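Side-chain contacts in peptidoglycan synthetase penicillin-binding protein 3 (Bifidobacterium adolescentis, PDB 4YE5), which probably binds penicillin and, as a member of the transpeptidase family, is thought to cross-link peptidoglycan strands in the bacterial cell wall: residues G243-Q248 with A540-F545; S416-K421 with S507-A512; N514-I519 with Q548-P553. All coordinates share one frame; numbering follows the deposited sequence.

Interaction 1: G243-Q248 with A540-F545; sequences GIAMVQ and AEIGEF
Ala245 and Val247 meet Ile542 with no flat group between them; Phe545, the one ring in the two segments, stacks instead on Tyr226 and takes no part. What remains is a plain example of how a helix settles on a sheet through aliphatic carbons. Residues two apart on a strand turn their side chains to the same face, and the two branches of Ile542 diverge, one toward each of them. The methyl Ile542 CG2 packs alongside Val247 CG2 at 3.8 Å. The other branch runs out to Ile542 CD1, which ends 4.1 Å from Ala245 CB. This division follows from the first torsion of Ile542 (chi1 -63°): CG2 lies anti to the backbone N, while CG1 stands beside that N and carries CD1 along the strand toward Ala245. Val247 and Ile542 point against one another and slide past side by side. Even at their nearest CA atoms, those of Val247 and Ile542, the backbones stay 8.6 Å apart, and the side chains alone bridge the gap.

Met246, a selenomethionine, turns to the opposite face and packs on helix 408-419. Helix 221-238 adds Thr227, which touches both Ala245 and Ile542, together with Leu231 and Val230. Strand 517-524, next to 242-249 in the sheet, brings Ile519 and Val521 under Ile542, so helix 535-549 rests on two strands at once, with helix 221-238 beside it.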
ATOM      1  N   GLY A 243       6.671  -9.168 -12.480  1.00 14.45           N
ATOM      2  CA  GLY A 243       5.275  -9.550 -12.355  1.00 14.29           C
ATOM      3  C   GLY A 243       4.686  -8.794 -11.180  1.00 16.43           C
ATOM      4  O   GLY A 243       5.397  -8.508 -10.208  1.00 14.29           O
ATOM      5  N   ILE A 244       3.409  -8.438 -11.280  1.00 16.06           N
ATOM      6  CA  ILE A 244       2.705  -7.819 -10.151  1.00 14.66           C
ATOM      7  C   ILE A 244       1.349  -8.502 -10.018  1.00 16.92           C
ATOM      8  O   ILE A 244       0.832  -9.045 -10.987  1.00 14.52           O
ATOM      9  CB  ILE A 244       2.534  -6.285 -10.340  1.00 19.40           C
ATOM     10  CG1 ILE A 244       1.539  -5.968 -11.435  1.00 19.48           C
ATOM     11  CG2 ILE A 244       3.881  -5.580 -10.637  1.00 15.88           C
ATOM     12  CD1 ILE A 244       1.643  -4.511 -11.979  1.00 25.72           C
ATOM     13  N   ALA A 245       0.778  -8.499  -8.817  1.00 13.39           N
ATOM     14  CA  ALA A 245      -0.479  -9.197  -8.574  1.00 13.09           C
ATOM     15  C   ALA A 245      -1.214  -8.485  -7.475  1.00 17.44           C
ATOM     16  O   ALA A 245      -0.591  -7.898  -6.574  1.00 16.64           O
ATOM     17  CB  ALA A 245      -0.224 -10.643  -8.138  1.00 12.99           C
HETATM   18  N   MSE A 246      -2.536  -8.560  -7.524  1.00 16.89           N
HETATM   19  CA  MSE A 246      -3.373  -7.910  -6.524  1.00 14.75           C
HETATM   20  C   MSE A 246      -4.559  -8.791  -6.209  1.00 14.29           C
HETATM   21  O   MSE A 246      -5.111  -9.428  -7.111  1.00 14.97           O
HETATM   22  CB  MSE A 246      -3.882  -6.570  -7.073  1.00 13.93           C
HETATM   23  CG  MSE A 246      -4.785  -5.840  -6.130  1.00 24.32           C
HETATM   24 SE   MSE A 246      -5.177  -4.137  -6.950  0.56 16.97          SE
HETATM   25  CE  MSE A 246      -6.080  -3.334  -5.486  1.00 16.61           C
ATOM     26  N   VAL A 247      -4.956  -8.835  -4.939  1.00 14.02           N
ATOM     27  CA  VAL A 247      -6.164  -9.547  -4.548  1.00 14.16           C
ATOM     28  C   VAL A 247      -7.093  -8.567  -3.835  1.00 15.60           C
ATOM     29  O   VAL A 247      -6.690  -7.928  -2.856  1.00 15.92           O
ATOM     30  CB  VAL A 247      -5.860 -10.735  -3.582  1.00 14.32           C
ATOM     31  CG1 VAL A 247      -7.183 -11.382  -3.122  1.00 14.57           C
ATOM     32  CG2 VAL A 247      -4.950 -11.770  -4.244  1.00 13.86           C
ATOM     33  N   GLN A 248      -8.323  -8.440  -4.316  1.00 14.85           N
ATOM     34  CA  GLN A 248      -9.291  -7.526  -3.715  1.00 15.51           C
ATOM     35  C   GLN A 248     -10.565  -8.257  -3.263  1.00 15.88           C
ATOM     36  O   GLN A 248     -11.074  -9.125  -3.978  1.00 15.58           O
ATOM     37  CB  GLN A 248      -9.658  -6.425  -4.739  1.00 15.60           C
ATOM     38  CG  GLN A 248     -10.723  -5.434  -4.258  1.00 16.42           C
ATOM     39  CD  GLN A 248     -10.816  -4.219  -5.149  1.00 25.84           C
ATOM     40  OE1 GLN A 248      -9.801  -3.712  -5.625  1.00 21.51           O
ATOM     41  NE2 GLN A 248     -12.028  -3.751  -5.391  1.00 17.23           N
ATOM     42  N   ALA A 540      -4.831 -18.223 -11.385  1.00 14.27           N
ATOM     43  CA  ALA A 540      -5.445 -19.459 -10.908  1.00 21.11           C
ATOM     44  C   ALA A 540      -4.695 -20.132  -9.743  1.00 18.40           C
ATOM     45  O   ALA A 540      -5.314 -20.760  -8.876  1.00 17.47           O
ATOM     46  CB  ALA A 540      -5.653 -20.453 -12.084  1.00 17.06           C
ATOM     47  N   GLU A 541      -3.373 -20.014  -9.727  1.00 17.67           N
ATOM     48  CA  GLU A 541      -2.579 -20.492  -8.586  1.00 18.52           C
ATOM     49  C   GLU A 541      -2.951 -19.705  -7.316  1.00 22.42           C
ATOM     50  O   GLU A 541      -3.101 -20.264  -6.238  1.00 19.05           O
ATOM     51  CB  GLU A 541      -1.081 -20.312  -8.856  1.00 19.32           C
ATOM     52  CG  GLU A 541      -0.497 -21.246  -9.912  1.00 37.56           C
ATOM     53  CD  GLU A 541      -0.456 -22.689  -9.439  1.00 50.97           C
ATOM     54  OE1 GLU A 541       0.125 -22.925  -8.353  1.00 54.81           O
ATOM     55  OE2 GLU A 541      -1.020 -23.577 -10.140  1.00 52.93           O
ATOM     56  N   ILE A 542      -3.092 -18.396  -7.451  1.00 17.67           N
ATOM     57  CA  ILE A 542      -3.521 -17.566  -6.328  1.00 15.76           C
ATOM     58  C   ILE A 542      -4.956 -17.935  -5.955  1.00 18.89           C
ATOM     59  O   ILE A 542      -5.263 -18.153  -4.781  1.00 18.84           O
ATOM     60  CB  ILE A 542      -3.391 -16.079  -6.680  1.00 16.75           C
ATOM     61  CG1 ILE A 542      -1.914 -15.742  -6.935  1.00 14.56           C
ATOM     62  CG2 ILE A 542      -3.994 -15.183  -5.566  1.00 11.23           C
ATOM     63  CD1 ILE A 542      -1.725 -14.404  -7.700  1.00 11.62           C
ATOM     64  N   GLY A 543      -5.817 -18.036  -6.967  1.00 15.13           N
ATOM     65  CA  GLY A 543      -7.200 -18.450  -6.764  1.00 18.29           C
ATOM     66  C   GLY A 543      -7.345 -19.753  -5.984  1.00 18.71           C
ATOM     67  O   GLY A 543      -8.107 -19.830  -5.016  1.00 20.40           O
ATOM     68  N   GLU A 544      -6.599 -20.776  -6.387  1.00 21.34           N
ATOM     69  CA  GLU A 544      -6.598 -22.047  -5.664  1.00 26.38           C
ATOM     70  C   GLU A 544      -6.271 -21.873  -4.178  1.00 23.52           C
ATOM     71  O   GLU A 544      -6.936 -22.431  -3.317  1.00 21.22           O
ATOM     72  CB  GLU A 544      -5.593 -23.027  -6.276  1.00 27.50           C
ATOM     73  CG  GLU A 544      -5.510 -24.336  -5.496  1.00 28.09           C
ATOM     74  CD  GLU A 544      -4.351 -25.234  -5.915  1.00 36.40           C
ATOM     75  OE1 GLU A 544      -3.225 -24.735  -6.170  1.00 36.39           O
ATOM     76  OE2 GLU A 544      -4.574 -26.455  -5.984  1.00 43.67           O
ATOM     77  N   PHE A 545      -5.228 -21.108  -3.878  1.00 19.90           N
ATOM     78  CA  PHE A 545      -4.847 -20.882  -2.480  1.00 23.04           C
ATOM     79  C   PHE A 545      -5.980 -20.201  -1.694  1.00 20.11           C
ATOM     80  O   PHE A 545      -6.249 -20.571  -0.568  1.00 18.22           O
ATOM     81  CB  PHE A 545      -3.575 -20.025  -2.415  1.00 23.19           C
ATOM     82  CG  PHE A 545      -3.208 -19.569  -1.021  1.00 28.07           C
ATOM     83  CD1 PHE A 545      -2.582 -20.437  -0.129  1.00 23.61           C
ATOM     84  CD2 PHE A 545      -3.463 -18.272  -0.617  1.00 24.72           C
ATOM     85  CE1 PHE A 545      -2.245 -20.022   1.154  1.00 24.32           C
ATOM     86  CE2 PHE A 545      -3.121 -17.840   0.661  1.00 18.52           C
ATOM     87  CZ  PHE A 545      -2.513 -18.716   1.545  1.00 23.36           C
TER

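Interaction 2: S416-K421 with S507-A512; sequences SVIANK and STIIPA
The helix that presents Ala419 and Ile418 to Ile509 is ending here: Asn420 N reaches back to Ser416 O at 2.8 Å, a weak bond, and shares itself with a second, also weak, to Val417 O. Asn420 is the first residue to leave helical geometry, so the contact uses the last turn of the helix. Ala419 is its centre. Its single methyl is gripped by three carbons of Ile509: CG2 approaches CB of Ala419 to 3.7 Å, and CG1 and CD1 each lie 3.9 Å from that same CB. The isoleucine thus lays its side chain along the methyl instead of touching it with one end. With CG1 beside the backbone N (chi1 -64°) and the chain extended beyond, Ile509 CD1 also comes 4.3 Å from CB of Ile418. Ile418 continues to Met461 and Leu462 of helix 455-470, and Leu462 meets Ile509 too. The small alanine lets the CA atoms of Ala419 and Ile509 come within 6.5 Å. All three residues are buried and their contacts apolar, which suggests that close fit and exclusion of water hold these two segments together; a directed bond to the sheet comes earlier in the helix, Asn413 to Gln248.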
ATOM      1  N   SER A 416     -13.980  -5.237 -10.511  0.57 17.01           N
ATOM      2  CA  SER A 416     -14.792  -5.483  -9.320  0.57 16.01           C
ATOM      3  C   SER A 416     -16.226  -5.001  -9.532  0.57 17.03           C
ATOM      4  O   SER A 416     -17.171  -5.559  -8.959  0.57 15.95           O
ATOM      5  CB  SER A 416     -14.208  -4.774  -8.093  0.57 15.23           C
ATOM      6  OG  SER A 416     -14.684  -3.443  -8.029  0.57 14.82           O
ATOM      7  N   VAL A 417     -16.392  -3.973 -10.359  1.00 19.39           N
ATOM      8  CA  VAL A 417     -17.739  -3.425 -10.619  1.00 17.93           C
ATOM      9  C   VAL A 417     -18.669  -4.516 -11.155  1.00 22.84           C
ATOM     10  O   VAL A 417     -19.838  -4.609 -10.753  1.00 20.09           O
ATOM     11  CB  VAL A 417     -17.717  -2.261 -11.649  1.00 22.41           C
ATOM     12  CG1 VAL A 417     -19.136  -1.915 -12.117  1.00 17.78           C
ATOM     13  CG2 VAL A 417     -17.039  -1.055 -11.062  1.00 19.00           C
ATOM     14  N   ILE A 418     -18.151  -5.342 -12.064  1.00 17.47           N
ATOM     15  CA  ILE A 418     -18.938  -6.454 -12.610  1.00 15.52           C
ATOM     16  C   ILE A 418     -19.229  -7.529 -11.549  1.00 20.01           C
ATOM     17  O   ILE A 418     -20.264  -8.202 -11.577  1.00 20.29           O
ATOM     18  CB  ILE A 418     -18.199  -7.149 -13.796  1.00 17.78           C
ATOM     19  CG1 ILE A 418     -17.695  -6.124 -14.825  1.00 21.43           C
ATOM     20  CG2 ILE A 418     -19.063  -8.209 -14.431  1.00 21.41           C
ATOM     21  CD1 ILE A 418     -18.754  -5.151 -15.325  1.00 20.08           C
ATOM     22  N   ALA A 419     -18.277  -7.731 -10.655  1.00 15.66           N
ATOM     23  CA  ALA A 419     -18.424  -8.714  -9.568  1.00 16.48           C
ATOM     24  C   ALA A 419     -19.377  -8.255  -8.486  1.00 20.44           C
ATOM     25  O   ALA A 419     -19.976  -9.079  -7.773  1.00 20.55           O
ATOM     26  CB  ALA A 419     -17.024  -8.999  -8.943  1.00 13.77           C
ATOM     27  N   ASN A 420     -19.479  -6.937  -8.323  1.00 16.56           N
ATOM     28  CA  ASN A 420     -20.202  -6.351  -7.205  1.00 18.40           C
ATOM     29  C   ASN A 420     -21.540  -5.724  -7.641  1.00 21.07           C
ATOM     30  O   ASN A 420     -21.927  -4.653  -7.168  1.00 19.05           O
ATOM     31  CB  ASN A 420     -19.318  -5.307  -6.500  1.00 20.91           C
ATOM     32  CG  ASN A 420     -19.813  -4.968  -5.110  1.00 27.65           C
ATOM     33  OD1 ASN A 420     -20.351  -5.820  -4.420  1.00 23.01           O
ATOM     34  ND2 ASN A 420     -19.638  -3.717  -4.697  1.00 29.96           N
ATOM     35  N   LYS A 421     -22.221  -6.382  -8.573  1.00 19.14           N
ATOM     36  CA  LYS A 421     -23.578  -5.992  -8.969  1.00 19.63           C
ATOM     37  C   LYS A 421     -23.657  -4.597  -9.588  1.00 21.03           C
ATOM     38  O   LYS A 421     -24.699  -3.944  -9.511  1.00 20.36           O
ATOM     39  CB  LYS A 421     -24.545  -6.110  -7.780  1.00 22.90           C
ATOM     40  CG  LYS A 421     -24.688  -7.548  -7.258  1.00 27.97           C
ATOM     41  CD  LYS A 421     -25.396  -7.600  -5.928  1.00 38.44           C
ATOM     42  CE  LYS A 421     -25.844  -9.017  -5.614  1.00 43.99           C
ATOM     43  NZ  LYS A 421     -26.494  -9.079  -4.279  1.00 50.98           N
ATOM     44  N   SER A 507      -7.432 -10.882 -15.337  1.00 12.18           N
ATOM     45  CA  SER A 507      -8.156 -10.520 -14.145  1.00 13.43           C
ATOM     46  C   SER A 507      -9.334 -11.475 -13.993  1.00 17.21           C
ATOM     47  O   SER A 507     -10.119 -11.675 -14.925  1.00 17.04           O
ATOM     48  CB  SER A 507      -8.601  -9.060 -14.211  1.00 17.29           C
ATOM     49  OG  SER A 507      -9.191  -8.666 -12.983  1.00 21.24           O
ATOM     50  N   THR A 508      -9.439 -12.056 -12.803  1.00 16.40           N
ATOM     51  CA  THR A 508     -10.387 -13.110 -12.533  1.00 13.34           C
ATOM     52  C   THR A 508     -11.299 -12.768 -11.354  1.00 12.56           C
ATOM     53  O   THR A 508     -10.836 -12.274 -10.315  1.00 15.11           O
ATOM     54  CB  THR A 508      -9.644 -14.406 -12.145  1.00 24.31           C
ATOM     55  OG1 THR A 508      -8.756 -14.777 -13.209  1.00 28.48           O
ATOM     56  CG2 THR A 508     -10.664 -15.529 -11.928  1.00 23.13           C
ATOM     57  N   ILE A 509     -12.584 -13.053 -11.518  1.00 13.87           N
ATOM     58  CA  ILE A 509     -13.563 -12.943 -10.436  1.00 15.92           C
ATOM     59  C   ILE A 509     -13.857 -14.364 -10.000  1.00 20.77           C
ATOM     60  O   ILE A 509     -14.160 -15.209 -10.834  1.00 17.85           O
ATOM     61  CB  ILE A 509     -14.884 -12.323 -10.947  1.00 12.64           C
ATOM     62  CG1 ILE A 509     -14.639 -10.884 -11.417  1.00 16.19           C
ATOM     63  CG2 ILE A 509     -15.946 -12.394  -9.863  1.00 14.64           C
ATOM     64  CD1 ILE A 509     -15.752 -10.321 -12.354  1.00 12.79           C
ATOM     65  N   ILE A 510     -13.756 -14.644  -8.706  1.00 13.32           N
ATOM     66  CA  ILE A 510     -13.906 -16.019  -8.254  1.00 16.19           C
ATOM     67  C   ILE A 510     -14.572 -16.092  -6.858  1.00 16.01           C
ATOM     68  O   ILE A 510     -14.331 -15.233  -6.013  1.00 20.35           O
ATOM     69  CB  ILE A 510     -12.517 -16.725  -8.270  1.00 18.98           C
ATOM     70  CG1 ILE A 510     -12.662 -18.236  -8.051  1.00 20.81           C
ATOM     71  CG2 ILE A 510     -11.568 -16.115  -7.216  1.00 18.84           C
ATOM     72  CD1 ILE A 510     -11.337 -18.979  -8.067  1.00 16.00           C
ATOM     73  N   PRO A 511     -15.494 -17.056  -6.644  1.00 18.77           N
ATOM     74  CA  PRO A 511     -16.127 -17.885  -7.686  1.00 19.55           C
ATOM     75  C   PRO A 511     -17.172 -17.081  -8.450  1.00 26.99           C
ATOM     76  O   PRO A 511     -17.804 -16.199  -7.854  1.00 22.45           O
ATOM     77  CB  PRO A 511     -16.786 -19.025  -6.908  1.00 17.18           C
ATOM     78  CG  PRO A 511     -16.916 -18.531  -5.458  1.00 21.36           C
ATOM     79  CD  PRO A 511     -15.901 -17.428  -5.272  1.00 18.35           C
ATOM     80  N   ALA A 512     -17.354 -17.377  -9.738  1.00 21.43           N
ATOM     81  CA  ALA A 512     -18.287 -16.610 -10.568  1.00 23.93           C
ATOM     82  C   ALA A 512     -19.725 -16.604 -10.034  1.00 28.09           C
ATOM     83  O   ALA A 512     -20.461 -15.635 -10.226  1.00 23.88           O
ATOM     84  CB  ALA A 512     -18.272 -17.123 -12.022  1.00 22.14           C
TER

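Interaction 3: N514-I519 with Q548-P553; sequences NPRFVI and QKYEVP
Arg516 extends at its first torsion, CG lying opposite the backbone N, and then bends at chi2 (82°), which carries its guanidinium out to Tyr550 and Val552. Phe517 takes another rotamer, with CG beside its own backbone N, yet heads for the same Tyr550. The tyrosine is therefore met by a charged group near its root and by an aromatic one along its ring. Arg516 NH2 lies 3.7 Å from CB of Tyr550. The two side chains cross nearly at right angles, with the guanidinium and ring planes 52° apart. NH1 of Arg516 approaches CG2 of Val552 to 4.1 Å.

Phe517 touches the phenol ring through CZ, 3.6 Å from CD2 of Tyr550. The rings meet obliquely, planes at 45° and centroids 5.5 Å apart. Each has a further neighbour over one face: Arg516 CG lies toward the rim of Phe517, and Lys549 CG sits above the centre of Tyr550.

Water completes the polar side. Two molecules lie in the guanidinium plane, at its edge, and both donate to Tyr550 O. The first accepts from Arg516 NH2 at 2.8 Å and reaches Tyr550 O at 3.2 Å; the second accepts from Arg516 NH1 at 2.7 Å and is 3.0 Å from Tyr550 O. A carbonyl left at a helix end is thus paired indirectly with a cation, whose NH2 also holds a glycerol, probably from the crystallisation liquor.

Two classic backbone motifs face each other here. A beta bulge, with Arg516 and Phe517 both opposite Ile510, puts the side chains of two consecutive residues on the side of Tyr550. Across from it, helix 535-549 closes in a Schellman motif, with Glu551 at positive phi and Val552 N bonded back to Met547 O.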
ATOM      1  N   ASN A 514     -20.817 -16.661  -6.926  1.00 25.79           N
ATOM      2  CA  ASN A 514     -20.973 -15.952  -5.649  1.00 23.98           C
ATOM      3  C   ASN A 514     -19.681 -15.216  -5.394  1.00 21.60           C
ATOM      4  O   ASN A 514     -18.906 -15.626  -4.538  1.00 21.63           O
ATOM      5  CB  ASN A 514     -21.247 -16.948  -4.497  1.00 31.90           C
ATOM      6  CG  ASN A 514     -21.535 -16.253  -3.155  1.00 41.76           C
ATOM      7  OD1 ASN A 514     -21.721 -15.035  -3.094  1.00 44.57           O
ATOM      8  ND2 ASN A 514     -21.568 -17.037  -2.073  1.00 38.90           N
ATOM      9  N   PRO A 515     -19.418 -14.156  -6.181  1.00 21.24           N
ATOM     10  CA  PRO A 515     -18.068 -13.577  -6.266  1.00 19.34           C
ATOM     11  C   PRO A 515     -17.514 -13.185  -4.906  1.00 24.01           C
ATOM     12  O   PRO A 515     -18.187 -12.540  -4.117  1.00 22.92           O
ATOM     13  CB  PRO A 515     -18.287 -12.333  -7.133  1.00 16.14           C
ATOM     14  CG  PRO A 515     -19.392 -12.756  -8.065  1.00 21.03           C
ATOM     15  CD  PRO A 515     -20.350 -13.492  -7.113  1.00 24.37           C
ATOM     16  N   ARG A 516     -16.277 -13.568  -4.650  1.00 19.89           N
ATOM     17  CA  ARG A 516     -15.651 -13.284  -3.369  1.00 16.28           C
ATOM     18  C   ARG A 516     -14.397 -12.432  -3.551  1.00 19.27           C
ATOM     19  O   ARG A 516     -14.167 -11.476  -2.806  1.00 18.11           O
ATOM     20  CB  ARG A 516     -15.290 -14.607  -2.703  1.00 20.42           C
ATOM     21  CG  ARG A 516     -14.528 -14.467  -1.416  1.00 30.20           C
ATOM     22  CD  ARG A 516     -15.436 -14.203  -0.248  1.00 40.49           C
ATOM     23  NE  ARG A 516     -14.714 -14.347   1.012  1.00 43.31           N
ATOM     24  CZ  ARG A 516     -14.843 -15.376   1.838  1.00 31.61           C
ATOM     25  NH1 ARG A 516     -15.688 -16.367   1.557  1.00 28.26           N
ATOM     26  NH2 ARG A 516     -14.143 -15.399   2.961  1.00 26.73           N
ATOM     27  N   PHE A 517     -13.582 -12.781  -4.544  1.00 16.46           N
ATOM     28  CA  PHE A 517     -12.352 -12.042  -4.813  1.00 12.69           C
ATOM     29  C   PHE A 517     -12.215 -11.638  -6.254  1.00 16.86           C
ATOM     30  O   PHE A 517     -12.727 -12.303  -7.149  1.00 17.29           O
ATOM     31  CB  PHE A 517     -11.116 -12.887  -4.468  1.00 17.48           C
ATOM     32  CG  PHE A 517     -11.090 -13.369  -3.045  1.00 21.19           C
ATOM     33  CD1 PHE A 517     -10.845 -12.483  -1.993  1.00 23.99           C
ATOM     34  CD2 PHE A 517     -11.302 -14.700  -2.757  1.00 18.57           C
ATOM     35  CE1 PHE A 517     -10.832 -12.937  -0.652  1.00 23.51           C
ATOM     36  CE2 PHE A 517     -11.299 -15.170  -1.426  1.00 24.37           C
ATOM     37  CZ  PHE A 517     -11.064 -14.287  -0.378  1.00 21.22           C
ATOM     38  N   VAL A 518     -11.461 -10.566  -6.468  1.00 12.06           N
ATOM     39  CA  VAL A 518     -10.888 -10.296  -7.771  1.00 13.33           C
ATOM     40  C   VAL A 518      -9.375 -10.378  -7.650  1.00 13.21           C
ATOM     41  O   VAL A 518      -8.771  -9.873  -6.685  1.00 13.80           O
ATOM     42  CB  VAL A 518     -11.277  -8.903  -8.297  1.00 12.73           C
ATOM     43  CG1 VAL A 518     -10.636  -8.659  -9.684  1.00 10.50           C
ATOM     44  CG2 VAL A 518     -12.803  -8.804  -8.376  1.00 14.48           C
ATOM     45  N   ILE A 519      -8.777 -11.042  -8.619  1.00 11.80           N
ATOM     46  CA  ILE A 519      -7.355 -11.317  -8.612  1.00 12.22           C
ATOM     47  C   ILE A 519      -6.856 -10.881  -9.953  1.00 13.51           C
ATOM     48  O   ILE A 519      -7.314 -11.376 -10.982  1.00 12.63           O
ATOM     49  CB  ILE A 519      -7.085 -12.833  -8.534  1.00 16.61           C
ATOM     50  CG1 ILE A 519      -7.732 -13.449  -7.277  1.00 15.03           C
ATOM     51  CG2 ILE A 519      -5.572 -13.109  -8.521  1.00  9.92           C
ATOM     52  CD1 ILE A 519      -7.901 -14.971  -7.418  1.00 16.53           C
ATOM     53  N   GLN A 548      -8.990 -22.428  -0.763  1.00 23.71           N
ATOM     54  CA  GLN A 548      -8.610 -23.356   0.320  1.00 25.73           C
ATOM     55  C   GLN A 548      -8.468 -22.614   1.647  1.00 24.47           C
ATOM     56  O   GLN A 548      -8.974 -23.062   2.666  1.00 26.03           O
ATOM     57  CB  GLN A 548      -7.293 -24.084  -0.019  1.00 29.43           C
ATOM     58  CG  GLN A 548      -6.568 -24.756   1.185  1.00 44.78           C
ATOM     59  CD  GLN A 548      -6.995 -26.202   1.420  1.00 53.89           C
ATOM     60  OE1 GLN A 548      -7.614 -26.825   0.556  1.00 55.11           O
ATOM     61  NE2 GLN A 548      -6.658 -26.742   2.593  1.00 51.73           N
ATOM     62  N   LYS A 549      -7.776 -21.469   1.632  1.00 21.46           N
ATOM     63  CA  LYS A 549      -7.571 -20.708   2.865  1.00 25.33           C
ATOM     64  C   LYS A 549      -8.887 -20.287   3.497  1.00 25.99           C
ATOM     65  O   LYS A 549      -9.078 -20.441   4.691  1.00 27.50           O
ATOM     66  CB  LYS A 549      -6.712 -19.459   2.641  1.00 21.33           C
ATOM     67  CG  LYS A 549      -6.471 -18.634   3.933  1.00 21.93           C
ATOM     68  CD  LYS A 549      -5.568 -17.406   3.624  1.00 24.32           C
ATOM     69  CE  LYS A 549      -5.554 -16.413   4.786  1.00 23.62           C
ATOM     70  NZ  LYS A 549      -5.053 -17.098   5.999  1.00 24.76           N
ATOM     71  N   TYR A 550      -9.792 -19.741   2.700  1.00 23.61           N
ATOM     72  CA  TYR A 550     -11.044 -19.237   3.267  1.00 24.64           C
ATOM     73  C   TYR A 550     -12.160 -20.267   3.229  1.00 25.93           C
ATOM     74  O   TYR A 550     -13.308 -19.961   3.571  1.00 30.04           O
ATOM     75  CB  TYR A 550     -11.454 -17.922   2.585  1.00 21.03           C
ATOM     76  CG  TYR A 550     -10.442 -16.833   2.858  1.00 23.56           C
ATOM     77  CD1 TYR A 550     -10.419 -16.171   4.090  1.00 25.39           C
ATOM     78  CD2 TYR A 550      -9.470 -16.507   1.923  1.00 22.28           C
ATOM     79  CE1 TYR A 550      -9.472 -15.189   4.363  1.00 24.63           C
ATOM     80  CE2 TYR A 550      -8.525 -15.512   2.184  1.00 22.14           C
ATOM     81  CZ  TYR A 550      -8.529 -14.860   3.401  1.00 28.77           C
ATOM     82  OH  TYR A 550      -7.583 -13.876   3.660  1.00 23.56           O
ATOM     83  N   GLU A 551     -11.814 -21.497   2.842  1.00 23.58           N
ATOM     84  CA  GLU A 551     -12.781 -22.597   2.846  1.00 25.70           C
ATOM     85  C   GLU A 551     -14.049 -22.214   2.085  1.00 27.44           C
ATOM     86  O   GLU A 551     -15.162 -22.360   2.591  1.00 31.04           O
ATOM     87  CB  GLU A 551     -13.115 -23.013   4.293  1.00 29.42           C
ATOM     88  CG  GLU A 551     -11.862 -23.355   5.115  1.00 27.99           C
ATOM     89  CD  GLU A 551     -12.176 -23.871   6.517  1.00 45.27           C
ATOM     90  OE1 GLU A 551     -12.035 -23.082   7.477  1.00 45.47           O
ATOM     91  OE2 GLU A 551     -12.556 -25.061   6.660  1.00 49.33           O
ATOM     92  N   VAL A 552     -13.868 -21.698   0.873  1.00 26.02           N
ATOM     93  CA  VAL A 552     -14.993 -21.227   0.065  1.00 24.47           C
ATOM     94  C   VAL A 552     -15.769 -22.441  -0.458  1.00 28.27           C
ATOM     95  O   VAL A 552     -15.170 -23.373  -0.994  1.00 29.20           O
ATOM     96  CB  VAL A 552     -14.492 -20.342  -1.107  1.00 23.82           C
ATOM     97  CG1 VAL A 552     -15.678 -19.776  -1.914  1.00 25.09           C
ATOM     98  CG2 VAL A 552     -13.590 -19.193  -0.569  1.00 18.32           C
ATOM     99  N   PRO A 553     -17.104 -22.442  -0.296  1.00 28.39           N
ATOM    100  CA  PRO A 553     -17.878 -23.564  -0.832  1.00 29.44           C
ATOM    101  C   PRO A 553     -17.714 -23.693  -2.347  1.00 25.62           C
ATOM    102  O   PRO A 553     -17.682 -22.673  -3.041  1.00 28.01           O
ATOM    103  CB  PRO A 553     -19.330 -23.190  -0.493  1.00 33.57           C
ATOM    104  CG  PRO A 553     -19.235 -22.217   0.627  1.00 38.61           C
ATOM    105  CD  PRO A 553     -17.966 -21.440   0.358  1.00 30.32           C
TER
HETATM  106  O   HOH W   1     -14.205 -17.228   5.082  1.00 53.70           O
HETATM  107  O   HOH W   2     -15.968 -18.803   2.667  1.00 56.14           O

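Overall arrangement
Read from the N terminus, residues 243-248 open interaction 1, which closes only at 540-545, nearly three hundred residues later. Within that span interaction 2 opens and closes, from 416-421 to 507-512. Interaction 3 begins almost at once, at 514-519, and ends at 548-553, beyond the close of interaction 1; these two therefore cross, whereas interactions 2 and 3 follow in series. All three reach the five-stranded antiparallel sheet of the transpeptidase domain. Strand 517-524 lies between 242-249 and 501-510, with probable backbone bonds such as Gln248 N to Val518 O. Helix 408-419 packs on one face, and helix 535-549, shared by interactions 1 and 3, on the other.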